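Bartonella effector protein (Bep) substrate of VirB T4SS (Bartonella rochalimae ATCC BAA-1498, PDB 4YK1) is a type IV secretion effector, here represented by its BID domain, whose full-length form probably transfers AMP from ATP to tyrosine or threonine of target proteins. Local coordinates at residues A[69-72]-A[73-77]. Numbering follows the deposited sequence.
Sequences GREL and SERII
Gly69, Arg70, Glu71 and Leu72 each offer the backbone carbonyl to the amide four residues on, Ser73, Glu74, Arg75 and Ile76, in the i to i+4 pattern of an alpha-helix. The carbonyl of Arg70 is gripped twice: besides Glu74 N it accepts the hydroxyl of Ser73, with OG 2.7 Å from Arg70 O, and both donors come from the same face of the carbonyl plane. The torsion that sets OG between the backbone N and the carbonyl carbon (chi1 78°) turns the hydroxyl back to this carbonyl three residues earlier. Serine suits the buried position: it is small, and its hydroxyl finds an acceptor within the helix.

The residues belong to helix 67-78 of the BID domain, a four-helix bundle topped with a hook, and this helix packs on the long helix 97-140. Ser73 and Arg70 both touch Phe114 there, while Ser73 O accepts a hydrogen bond from Ser110 OG. Along another side of the helix, branched apolar chains suit the spacing of one turn: Leu72 CG meets Ile76 CD1 at 3.9 Å, and Leu72 CD1 lies alongside Ile76 CG1.

Opposite charges four residues apart fall on the same side of a helix, which suits the more exposed Glu71 and Arg75, and Arg70 and Glu74. Glu71 and Arg75 run side by side and stack carboxylate on guanidinium, the planes only 11° apart. Glu71 OE1 lies 3.3 Å from Arg75 NH2, above the guanidinium plane and offset toward the rim of the group, a salt bridge held by charge with no N-H aimed at the oxygen. Arg70 NH2 and Glu74 OE2 stay 4.4 Å apart. A water bridges them: its oxygen accepts from Arg70 NH2 at 2.9 Å. The same water oxygen donates to Glu74 OE2 at 2.7 Å, and the aliphatic CG of Arg70 rests against that carboxylate oxygen.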
loop_
_atom_site.group_PDB
_atom_site.type_symbol
_atom_site.label_atom_id
_atom_site.label_comp_id
_atom_site.label_asym_id
_atom_site.label_seq_id
_atom_site.Cartn_x
_atom_site.Cartn_y
_atom_site.Cartn_z
ATOM N N GLY A 69 0.906 -6.226 -3.069
ATOM C CA GLY A 69 1.681 -5.953 -1.866
ATOM C C GLY A 69 2.172 -7.237 -1.207
ATOM O O GLY A 69 3.287 -7.287 -0.687
ATOM N N ARG A 70 1.330 -8.266 -1.213
ATOM C CA ARG A 70 1.706 -9.574 -0.664
ATOM C C ARG A 70 2.887 -10.133 -1.436
ATOM O O ARG A 70 3.858 -10.592 -0.855
ATOM C CB ARG A 70 0.553 -10.587 -0.719
ATOM C CG ARG A 70 1.018 -12.010 -0.346
ATOM C CD ARG A 70 -0.053 -13.090 -0.513
ATOM N NE ARG A 70 -1.141 -12.954 0.450
ATOM C CZ ARG A 70 -1.095 -13.391 1.706
ATOM N NH1 ARG A 70 -2.141 -13.212 2.502
ATOM N NH2 ARG A 70 -0.002 -13.991 2.171
ATOM N N GLU A 71 2.796 -10.079 -2.759
ATOM C CA GLU A 71 3.851 -10.560 -3.653
ATOM C C GLU A 71 5.155 -9.784 -3.472
ATOM O O GLU A 71 6.239 -10.386 -3.361
ATOM C CB GLU A 71 3.360 -10.480 -5.105
ATOM C CG GLU A 71 4.420 -10.544 -6.186
ATOM C CD GLU A 71 3.814 -10.403 -7.597
ATOM O OE1 GLU A 71 4.064 -9.365 -8.259
ATOM O OE2 GLU A 71 3.087 -11.331 -8.034
ATOM N N LEU A 72 5.072 -8.456 -3.430
ATOM C CA LEU A 72 6.267 -7.654 -3.174
ATOM C C LEU A 72 6.865 -7.951 -1.801
ATOM O O LEU A 72 8.086 -8.011 -1.660
ATOM C CB LEU A 72 5.977 -6.153 -3.281
ATOM C CG LEU A 72 7.189 -5.229 -3.035
ATOM C CD1 LEU A 72 8.339 -5.443 -4.065
ATOM C CD2 LEU A 72 6.757 -3.774 -3.062
ATOM N N SER A 73 6.036 -8.120 -0.774
ATOM C CA SER A 73 6.597 -8.422 0.544
ATOM C C SER A 73 7.392 -9.731 0.488
ATOM O O SER A 73 8.454 -9.844 1.112
ATOM C CB SER A 73 5.511 -8.509 1.616
ATOM O OG SER A 73 4.823 -9.750 1.555
ATOM N N GLU A 74 6.900 -10.707 -0.273
ATOM C CA GLU A 74 7.586 -11.993 -0.408
ATOM C C GLU A 74 8.920 -11.841 -1.147
ATOM O O GLU A 74 9.921 -12.465 -0.786
ATOM C CB GLU A 74 6.706 -13.017 -1.151
ATOM C CG GLU A 74 5.523 -13.524 -0.328
ATOM C CD GLU A 74 4.461 -14.260 -1.169
ATOM O OE1 GLU A 74 4.726 -14.605 -2.344
ATOM O OE2 GLU A 74 3.349 -14.494 -0.644
ATOM N N ARG A 75 8.917 -11.046 -2.207
ATOM C CA ARG A 75 10.107 -10.907 -3.036
ATOM C C ARG A 75 11.219 -10.205 -2.278
ATOM O O ARG A 75 12.383 -10.573 -2.402
ATOM C CB ARG A 75 9.759 -10.169 -4.328
ATOM C CG ARG A 75 8.939 -11.061 -5.282
ATOM C CD ARG A 75 8.542 -10.337 -6.550
ATOM N NE ARG A 75 7.674 -11.165 -7.388
ATOM C CZ ARG A 75 7.101 -10.739 -8.506
ATOM N NH1 ARG A 75 7.317 -9.498 -8.935
ATOM N NH2 ARG A 75 6.323 -11.551 -9.200
ATOM N N ILE A 76 10.853 -9.217 -1.466
ATOM C CA ILE A 76 11.829 -8.477 -0.670
ATOM C C ILE A 76 12.507 -9.404 0.314
ATOM O O ILE A 76 13.715 -9.375 0.488
ATOM C CB ILE A 76 11.177 -7.304 0.075
ATOM C CG1 ILE A 76 10.749 -6.218 -0.906
ATOM C CG2 ILE A 76 12.131 -6.739 1.169
ATOM C CD1 ILE A 76 9.883 -5.136 -0.234
ATOM N N ILE A 77 11.729 -10.252 0.961
ATOM C CA ILE A 77 12.323 -11.121 1.947
ATOM C C ILE A 77 13.065 -12.262 1.241
ATOM O O ILE A 77 14.094 -12.721 1.744
ATOM C CB ILE A 77 11.262 -11.599 2.964
ATOM C CG1 ILE A 77 11.929 -12.048 4.258
ATOM C CG2 ILE A 77 10.395 -12.681 2.397
ATOM C CD1 ILE A 77 11.189 -11.601 5.491
HETATM O O HOH W 1 2.829 -13.727 1.886
#